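PDB 3B7F: glycosyl hydrolase, BNR repeat from Ralstonia eutropha, which is probably a hydrolase, perhaps acting on glycosides, and folds as a seven-bladed beta-propeller. Local coordinates for residues M70-R75 and G91-A96; V284-Q287 and V293-F296; A314-R319 and W325-R330. One frame throughout, in Å; residues are numbered along the deposited sequence.

Contact 1: M70-R75 and G91-A96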
loop_
_atom_site.group_PDB
_atom_site.type_symbol
_atom_site.label_atom_id
_atom_site.label_comp_id
_atom_site.label_asym_id
_atom_site.label_seq_id
_atom_site.Cartn_x
_atom_site.Cartn_y
_atom_site.Cartn_z
HETATM N N MSE A 70 -15.845 -5.287 4.240
HETATM C CA MSE A 70 -14.504 -5.538 3.729
HETATM C C MSE A 70 -14.534 -5.889 2.259
HETATM O O MSE A 70 -15.488 -6.515 1.795
HETATM C CB MSE A 70 -13.843 -6.719 4.402
HETATM C CG MSE A 70 -13.745 -6.674 5.900
HETATM SE SE MSE A 70 -12.532 -8.114 6.453
HETATM C CE MSE A 70 -12.742 -7.760 8.323
ATOM N N LEU A 71 -13.475 -5.480 1.550
ATOM C CA LEU A 71 -13.259 -5.795 0.135
ATOM C C LEU A 71 -11.945 -6.533 0.015
ATOM O O LEU A 71 -11.035 -6.306 0.797
ATOM C CB LEU A 71 -13.275 -4.566 -0.779
ATOM C CG LEU A 71 -14.627 -3.824 -0.961
ATOM C CD1 LEU A 71 -14.523 -2.815 -2.083
ATOM C CD2 LEU A 71 -15.817 -4.753 -1.237
HETATM N N MSE A 72 -11.904 -7.454 -0.941
HETATM C CA MSE A 72 -10.770 -8.308 -1.220
HETATM C C MSE A 72 -10.543 -8.411 -2.739
HETATM O O MSE A 72 -11.383 -8.945 -3.428
HETATM C CB MSE A 72 -11.051 -9.691 -0.646
HETATM C CG MSE A 72 -10.019 -10.745 -1.033
HETATM SE SE MSE A 72 -10.517 -12.496 -0.516
HETATM C CE MSE A 72 -10.675 -12.314 1.380
ATOM N N ALA A 73 -9.429 -7.876 -3.239
ATOM C CA ALA A 73 -9.034 -7.966 -4.649
ATOM C C ALA A 73 -8.458 -9.380 -4.884
ATOM O O ALA A 73 -7.542 -9.831 -4.174
ATOM C CB ALA A 73 -8.007 -6.847 -4.989
ATOM N N ALA A 74 -9.023 -10.110 -5.835
ATOM C CA ALA A 74 -8.635 -11.507 -6.084
ATOM C C ALA A 74 -8.725 -11.879 -7.551
ATOM O O ALA A 74 -9.431 -11.218 -8.320
ATOM C CB ALA A 74 -9.519 -12.450 -5.272
ATOM N N ARG A 75 -7.998 -12.937 -7.926
ATOM C CA ARG A 75 -8.008 -13.446 -9.288
ATOM C C ARG A 75 -8.440 -14.914 -9.347
ATOM O O ARG A 75 -7.814 -15.778 -8.723
ATOM C CB ARG A 75 -6.659 -13.254 -9.943
ATOM C CG ARG A 75 -6.717 -13.478 -11.459
ATOM C CD ARG A 75 -5.926 -12.450 -12.228
ATOM N NE ARG A 75 -4.549 -12.803 -12.575
ATOM C CZ ARG A 75 -3.448 -12.612 -11.834
ATOM N NH1 ARG A 75 -3.483 -12.113 -10.591
ATOM N NH2 ARG A 75 -2.265 -12.963 -12.349
ATOM N N GLY A 91 -17.355 -12.926 7.314
ATOM C CA GLY A 91 -18.046 -14.210 7.407
ATOM C C GLY A 91 -18.677 -14.755 6.133
ATOM O O GLY A 91 -19.058 -15.928 6.077
ATOM N N ASN A 92 -18.864 -13.904 5.140
ATOM C CA ASN A 92 -19.425 -14.272 3.855
ATOM C C ASN A 92 -18.770 -13.372 2.817
ATOM O O ASN A 92 -18.560 -12.182 3.078
ATOM C CB ASN A 92 -20.936 -14.054 3.809
ATOM C CG ASN A 92 -21.739 -15.115 4.570
ATOM O OD1 ASN A 92 -21.457 -16.309 4.493
ATOM N ND2 ASN A 92 -22.793 -14.671 5.259
ATOM N N TRP A 93 -18.476 -13.920 1.645
ATOM C CA TRP A 93 -17.850 -13.168 0.563
ATOM C C TRP A 93 -18.681 -13.353 -0.708
ATOM O O TRP A 93 -19.120 -14.456 -0.992
ATOM C CB TRP A 93 -16.397 -13.610 0.385
ATOM C CG TRP A 93 -15.519 -13.300 1.605
ATOM C CD1 TRP A 93 -15.223 -14.145 2.640
ATOM C CD2 TRP A 93 -14.839 -12.069 1.891
ATOM N NE1 TRP A 93 -14.405 -13.525 3.545
ATOM C CE2 TRP A 93 -14.151 -12.249 3.114
ATOM C CE3 TRP A 93 -14.723 -10.842 1.222
ATOM C CZ2 TRP A 93 -13.375 -11.238 3.692
ATOM C CZ3 TRP A 93 -13.964 -9.834 1.801
ATOM C CH2 TRP A 93 -13.284 -10.045 3.016
ATOM N N THR A 94 -18.942 -12.262 -1.425
ATOM C CA THR A 94 -19.695 -12.302 -2.682
ATOM C C THR A 94 -18.879 -11.598 -3.749
ATOM O O THR A 94 -18.383 -10.499 -3.524
ATOM C CB THR A 94 -21.079 -11.634 -2.566
ATOM O OG1 THR A 94 -21.787 -12.199 -1.464
ATOM C CG2 THR A 94 -21.900 -11.849 -3.841
ATOM N N GLU A 95 -18.722 -12.257 -4.890
ATOM C CA GLU A 95 -18.013 -11.685 -6.038
ATOM C C GLU A 95 -18.778 -10.479 -6.600
ATOM O O GLU A 95 -20.001 -10.417 -6.481
ATOM C CB GLU A 95 -17.722 -12.747 -7.146
ATOM C CG GLU A 95 -18.903 -13.304 -7.996
ATOM C CD GLU A 95 -19.930 -14.151 -7.227
ATOM O OE1 GLU A 95 -19.622 -14.639 -6.102
ATOM O OE2 GLU A 95 -21.061 -14.314 -7.756
ATOM N N ALA A 96 -18.035 -9.536 -7.193
ATOM C CA ALA A 96 -18.594 -8.324 -7.822
ATOM C C ALA A 96 -19.600 -8.685 -8.902
ATOM O O ALA A 96 -19.373 -9.642 -9.645
ATOM C CB ALA A 96 -17.478 -7.441 -8.431
#
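Trp93 drops its indole against the strand 70-75, between the side chains of Met70 and Met72, both present as selenomethionine. The face contact belongs to Met72. Its methyl CE lies 3.8 Å from the centroid of the six-membered ring of Trp93, 13° off the ring normal, a CH-pi contact displaced toward the rim and nearest to CZ2. Met72 sends CG anti to its backbone N (chi1 172°), and a bend at the last torsion, chi3 -60°, carries CE back over the ring.

Selenium adds two Met-aromatic contacts, with Met72 SE 4.8 Å and Met70 SE 5.2 Å from the same Trp93 centroid. The latter is well off the ring normal.

No hydrogen bond links the two segments, because strand 81-86 runs between strands 70-75 and 94-95 in this propeller blade; Met70 and Met72 pair with it through Ser86 and Phe84. The run from Ser86 to Trp93 fits the Asp-box of BNR repeats, with its serine, aspartate, glycine and tryptophan. Ser86 OG bonds Asn92 O, and Asp88 OD1 takes a weak bond from Asn92 N.

Apolar packing makes up the rest. Met70 CB meets Trp93 CH2 obliquely at 3.6 Å, while Met72 CB comes 3.8 Å from Trp93 CZ3. Met72 also packs on Ile57 and Ile60 of strand 56-62 and on Phe52.

Contact 2: V284-Q287 and V293-F296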
loop_
_atom_site.group_PDB
_atom_site.type_symbol
_atom_site.label_atom_id
_atom_site.label_comp_id
_atom_site.label_asym_id
_atom_site.label_seq_id
_atom_site.Cartn_x
_atom_site.Cartn_y
_atom_site.Cartn_z
ATOM N N VAL A 284 4.887 3.271 5.962
ATOM C CA VAL A 284 3.752 3.332 6.894
ATOM C C VAL A 284 3.945 4.522 7.813
ATOM O O VAL A 284 5.053 4.765 8.246
ATOM C CB VAL A 284 3.633 1.998 7.739
ATOM C CG1 VAL A 284 2.653 2.160 8.901
ATOM C CG2 VAL A 284 3.237 0.842 6.846
ATOM N N VAL A 285 2.872 5.247 8.113
ATOM C CA VAL A 285 2.932 6.424 9.002
ATOM C C VAL A 285 2.195 6.159 10.306
ATOM O O VAL A 285 1.247 5.411 10.329
ATOM C CB VAL A 285 2.333 7.677 8.335
ATOM C CG1 VAL A 285 2.884 7.838 6.991
ATOM C CG2 VAL A 285 0.770 7.615 8.260
ATOM N N HIS A 286 2.679 6.734 11.399
ATOM C CA HIS A 286 2.028 6.650 12.705
ATOM C C HIS A 286 0.712 7.448 12.571
ATOM O O HIS A 286 0.724 8.563 12.109
ATOM C CB HIS A 286 2.963 7.246 13.752
ATOM C CG HIS A 286 2.498 7.127 15.169
ATOM N ND1 HIS A 286 1.390 7.782 15.656
ATOM C CD2 HIS A 286 3.051 6.497 16.230
ATOM C CE1 HIS A 286 1.259 7.533 16.946
ATOM N NE2 HIS A 286 2.268 6.773 17.325
ATOM N N GLN A 287 -0.417 6.845 12.932
ATOM C CA GLN A 287 -1.747 7.486 12.838
ATOM C C GLN A 287 -1.881 8.917 13.377
ATOM O O GLN A 287 -2.533 9.747 12.761
ATOM C CB GLN A 287 -2.787 6.642 13.569
ATOM C CG GLN A 287 -3.474 5.636 12.696
ATOM C CD GLN A 287 -4.474 6.275 11.773
ATOM O OE1 GLN A 287 -5.244 7.143 12.186
ATOM N NE2 GLN A 287 -4.471 5.851 10.520
ATOM N N VAL A 293 7.447 7.448 10.820
ATOM C CA VAL A 293 7.298 6.675 9.586
ATOM C C VAL A 293 8.223 5.485 9.684
ATOM O O VAL A 293 9.291 5.593 10.297
ATOM C CB VAL A 293 7.620 7.581 8.334
ATOM C CG1 VAL A 293 7.917 6.776 7.107
ATOM C CG2 VAL A 293 6.467 8.571 8.071
ATOM N N TRP A 294 7.785 4.351 9.120
ATOM C CA TRP A 294 8.539 3.091 9.069
ATOM C C TRP A 294 8.742 2.659 7.627
ATOM O O TRP A 294 7.820 2.806 6.835
ATOM C CB TRP A 294 7.780 1.952 9.780
ATOM C CG TRP A 294 7.652 2.128 11.231
ATOM C CD1 TRP A 294 8.540 1.732 12.157
ATOM C CD2 TRP A 294 6.584 2.770 11.938
ATOM N NE1 TRP A 294 8.102 2.056 13.399
ATOM C CE2 TRP A 294 6.913 2.721 13.301
ATOM C CE3 TRP A 294 5.381 3.381 11.548
ATOM C CZ2 TRP A 294 6.078 3.237 14.298
ATOM C CZ3 TRP A 294 4.539 3.884 12.534
ATOM C CH2 TRP A 294 4.891 3.803 13.898
ATOM N N VAL A 295 9.935 2.126 7.315
ATOM C CA VAL A 295 10.274 1.548 6.019
ATOM C C VAL A 295 10.930 0.149 6.231
ATOM O O VAL A 295 11.245 -0.216 7.342
ATOM C CB VAL A 295 11.199 2.485 5.137
ATOM C CG1 VAL A 295 10.432 3.773 4.757
ATOM C CG2 VAL A 295 12.589 2.801 5.824
ATOM N N PHE A 296 11.049 -0.636 5.160
ATOM C CA PHE A 296 11.717 -1.935 5.185
ATOM C C PHE A 296 12.750 -1.969 4.026
ATOM O O PHE A 296 12.427 -2.396 2.907
ATOM C CB PHE A 296 10.761 -3.108 5.066
ATOM C CG PHE A 296 11.441 -4.433 5.367
ATOM C CD1 PHE A 296 12.117 -5.152 4.371
ATOM C CD2 PHE A 296 11.466 -4.929 6.690
ATOM C CE1 PHE A 296 12.764 -6.361 4.689
ATOM C CE2 PHE A 296 12.103 -6.115 6.999
ATOM C CZ PHE A 296 12.748 -6.841 6.005
#
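Val284 and Trp294 form an antiparallel hydrogen-bonded pair: Trp294 N donates to Val284 O at 2.9 Å, and Val284 N returns the bond to Trp294 O at 3.1 Å. The Trp294 CB leaves the strand on the same face as the Val284 side chain; chi1 -67° sets CG beside the backbone N, and chi2 -88° turns the benzo edge toward residues 284-286. CE3 is the first atom to touch them, 3.6 Å from Val284 O, which lies near the ring plane, with Val284 CG1 a little farther off. CZ3 reaches the turn-side end, 3.6 Å from His286 N. CH2 ends the run at His286 CB, 3.9 Å away, and also touches CD2 of that imidazole. On the pyrrole side NE1 gives its hydrogen to Glu371 O, which ties the indole to the neighbouring blade. The other face of the hairpin carries Val285 and Val293, a non-hydrogen-bonded pair whose CG1 and CG2, respectively, meet at 3.8 Å. In the propeller blade, strand 282-285 is the first and 293-297 the second; strand 315-318 lies alongside the latter with Val315 and Val317 against Trp294, and Val284 packs on Met346 and Ala348 of strand 346-348.

Contact 3: A314-R319 and W325-R330. With EDO (1,2-ethanediol), chain H.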
loop_
_atom_site.group_PDB
_atom_site.type_symbol
_atom_site.label_atom_id
_atom_site.label_comp_id
_atom_site.label_asym_id
_atom_site.label_seq_id
_atom_site.Cartn_x
_atom_site.Cartn_y
_atom_site.Cartn_z
ATOM N N ALA A 314 15.687 -5.704 8.725
ATOM C CA ALA A 314 15.385 -4.667 9.675
ATOM C C ALA A 314 14.362 -3.719 9.094
ATOM O O ALA A 314 14.307 -3.489 7.890
ATOM C CB ALA A 314 16.690 -3.878 10.098
ATOM N N VAL A 315 13.557 -3.176 9.990
ATOM C CA VAL A 315 12.658 -2.083 9.714
ATOM C C VAL A 315 13.467 -0.860 10.156
ATOM O O VAL A 315 14.303 -0.963 11.071
ATOM C CB VAL A 315 11.342 -2.208 10.559
ATOM C CG1 VAL A 315 10.591 -0.893 10.664
ATOM C CG2 VAL A 315 10.464 -3.321 10.037
ATOM N N TYR A 316 13.258 0.292 9.519
ATOM C CA TYR A 316 13.880 1.534 10.004
ATOM C C TYR A 316 12.757 2.461 10.343
ATOM O O TYR A 316 11.788 2.544 9.604
ATOM C CB TYR A 316 14.870 2.177 9.006
ATOM C CG TYR A 316 16.270 1.621 9.128
ATOM C CD1 TYR A 316 16.558 0.334 8.696
ATOM C CD2 TYR A 316 17.296 2.362 9.718
ATOM C CE1 TYR A 316 17.791 -0.211 8.824
ATOM C CE2 TYR A 316 18.545 1.824 9.843
ATOM C CZ TYR A 316 18.795 0.540 9.373
ATOM O OH TYR A 316 20.043 -0.019 9.478
ATOM N N VAL A 317 12.889 3.135 11.487
ATOM C CA VAL A 317 11.935 4.145 11.919
ATOM C C VAL A 317 12.592 5.531 11.899
ATOM O O VAL A 317 13.814 5.646 12.033
ATOM C CB VAL A 317 11.418 3.859 13.363
ATOM C CG1 VAL A 317 12.527 4.081 14.376
ATOM C CG2 VAL A 317 10.184 4.720 13.713
ATOM N N THR A 318 11.764 6.559 11.673
ATOM C CA THR A 318 12.133 7.961 11.888
ATOM C C THR A 318 11.026 8.523 12.798
ATOM O O THR A 318 9.890 8.162 12.636
ATOM C CB THR A 318 12.288 8.821 10.598
ATOM O OG1 THR A 318 12.715 10.142 10.977
ATOM C CG2 THR A 318 10.983 8.900 9.757
ATOM N N ARG A 319 11.393 9.287 13.813
ATOM C CA ARG A 319 10.443 9.980 14.683
ATOM C C ARG A 319 10.568 11.502 14.565
ATOM O O ARG A 319 9.959 12.241 15.338
ATOM C CB ARG A 319 10.649 9.507 16.122
ATOM C CG ARG A 319 10.395 7.971 16.263
ATOM C CD ARG A 319 10.249 7.565 17.726
ATOM N NE ARG A 319 9.566 6.262 17.894
ATOM C CZ ARG A 319 10.174 5.078 17.937
ATOM N NH1 ARG A 319 11.490 4.961 17.849
ATOM N NH2 ARG A 319 9.446 3.993 18.076
ATOM N N TRP A 325 17.236 8.357 11.256
ATOM C CA TRP A 325 16.644 7.027 11.145
ATOM C C TRP A 325 17.296 6.092 12.138
ATOM O O TRP A 325 18.506 6.178 12.361
ATOM C CB TRP A 325 16.825 6.463 9.722
ATOM C CG TRP A 325 16.109 7.248 8.644
ATOM C CD1 TRP A 325 16.604 8.293 7.905
ATOM C CD2 TRP A 325 14.776 7.038 8.195
ATOM N NE1 TRP A 325 15.661 8.728 7.017
ATOM C CE2 TRP A 325 14.525 7.986 7.176
ATOM C CE3 TRP A 325 13.760 6.137 8.554
ATOM C CZ2 TRP A 325 13.303 8.047 6.495
ATOM C CZ3 TRP A 325 12.540 6.207 7.886
ATOM C CH2 TRP A 325 12.322 7.161 6.877
ATOM N N GLN A 326 16.498 5.205 12.726
ATOM C CA GLN A 326 17.007 4.194 13.664
ATOM C C GLN A 326 16.628 2.803 13.187
ATOM O O GLN A 326 15.516 2.590 12.684
ATOM C CB GLN A 326 16.499 4.405 15.093
ATOM C CG GLN A 326 17.090 5.672 15.792
ATOM C CD GLN A 326 16.534 6.960 15.239
ATOM O OE1 GLN A 326 15.305 7.090 15.025
ATOM N NE2 GLN A 326 17.432 7.924 14.961
ATOM N N ARG A 327 17.559 1.871 13.366
ATOM C CA ARG A 327 17.384 0.488 12.965
ATOM C C ARG A 327 16.559 -0.210 14.016
ATOM O O ARG A 327 16.833 -0.051 15.205
ATOM C CB ARG A 327 18.750 -0.210 12.871
ATOM C CG ARG A 327 18.713 -1.646 12.317
ATOM C CD ARG A 327 20.143 -2.152 12.291
ATOM N NE ARG A 327 20.237 -3.506 11.774
ATOM C CZ ARG A 327 20.152 -3.841 10.489
ATOM N NH1 ARG A 327 20.009 -2.939 9.521
ATOM N NH2 ARG A 327 20.244 -5.101 10.173
ATOM N N GLN A 328 15.580 -0.984 13.569
ATOM C CA GLN A 328 14.748 -1.759 14.422
ATOM C C GLN A 328 14.788 -3.210 13.966
ATOM O O GLN A 328 14.146 -3.569 13.003
ATOM C CB GLN A 328 13.333 -1.253 14.354
ATOM C CG GLN A 328 13.139 0.135 14.887
ATOM C CD GLN A 328 11.661 0.530 14.928
ATOM O OE1 GLN A 328 10.904 0.239 13.996
ATOM N NE2 GLN A 328 11.239 1.164 16.037
ATOM N N ASP A 329 15.534 -4.033 14.695
ATOM C CA ASP A 329 15.725 -5.457 14.391
ATOM C C ASP A 329 15.683 -6.402 15.596
ATOM O O ASP A 329 16.077 -7.554 15.431
ATOM C CB ASP A 329 17.058 -5.669 13.634
ATOM C CG ASP A 329 18.272 -5.259 14.446
ATOM O OD1 ASP A 329 18.140 -4.992 15.644
ATOM O OD2 ASP A 329 19.369 -5.151 13.877
ATOM N N ARG A 330 15.211 -5.971 16.775
ATOM C CA ARG A 330 15.157 -6.884 17.931
ATOM C C ARG A 330 14.062 -7.914 17.728
ATOM O O ARG A 330 12.907 -7.535 17.465
ATOM C CB ARG A 330 14.867 -6.179 19.226
ATOM C CG ARG A 330 15.900 -5.244 19.656
ATOM C CD ARG A 330 15.528 -4.683 21.005
ATOM N NE ARG A 330 16.348 -3.517 21.281
ATOM C CZ ARG A 330 17.515 -3.502 21.917
ATOM N NH1 ARG A 330 18.071 -4.598 22.428
ATOM N NH2 ARG A 330 18.117 -2.329 22.061
HETATM C C1 EDO H . 5.467 8.927 19.334
HETATM O O1 EDO H . 4.651 9.637 18.387
HETATM C C2 EDO H . 6.294 7.803 18.687
HETATM O O2 EDO H . 7.170 8.219 17.608
HETATM O O HOH W 1 14.280 9.570 14.244
HETATM O O HOH W 2 13.916 6.191 16.875
#
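Tyr316 and Arg327 face each other across the beta hairpin that makes the outer two strands of this propeller blade, and the turn between the strands carries an Asp-box of the BNR type, running from Thr318 through Asp320 and Gly322 to Trp325. The ladder is regular: Val315 and Gln328 exchange two backbone bonds, as do Val317 and Gln326, with Gln326 N to Val317 O and Gln328 N to Val315 O both at 2.8 Å.

All three nitrogens of the Arg327 guanidinium have acceptors. NH1 donates to Tyr316 OH at 2.9 Å, nearly in the guanidinium plane; NE makes a salt bridge to Asp329 OD2 at 2.8 Å, approaching from above the carboxylate plane; NH2 goes to Lys312 O. Ala314 CB sits over the centre of one guanidinium face, 3.5 Å from CZ of Arg327. The aliphatic start of the arginine lies on the tyrosine, with Arg327 CA 3.8 Å from the Tyr316 centroid.

Gln326 bends at chi2 (72°), bringing OE1 to a water held by Arg319 N, 2.8 Å from OE1; a second link, through the water on Arg319 NH1, is too short to be more than doubtful. Arg319 NE has a weak bond to a 1,2-ethanediol, probably from the crystallisation liquor, whose oxygens also bond Thr292 and Asp289. The Gln328 chain runs out past Val317, and its NE2 is taken by Glu371 O and Glu373 OE2.

In the Asp-box turn, Thr318 OG1 bonds Gly322 N and Ser324 O, while Trp325 NE1 reaches Ile268 O in the loop leading into this blade. The indole turns one face to the threonine, whose CB lies 3.7 Å from the centroid of the Trp325 six-membered ring.

In the fold
Reading from the N terminus, contact 1 comes first: it closes a loop of 15 residues that includes strand 81-86, tying the second strand of one blade to its outermost edge. The chain then runs through the strands 116-122 to 264-266, three blades, before contact 2 closes a short turn between the first two strands of a blade on the opposite side of the chain's centre, about 27 Å away between centres. Contact 3 closes the next hairpin, the third and fourth strands. The three follow in series, none nesting or crossing. Contacts 2 and 3 share one sheet, stitched by Val295 N to Tyr316 O at 3.0 Å, so together they span that blade from inner to outer strand.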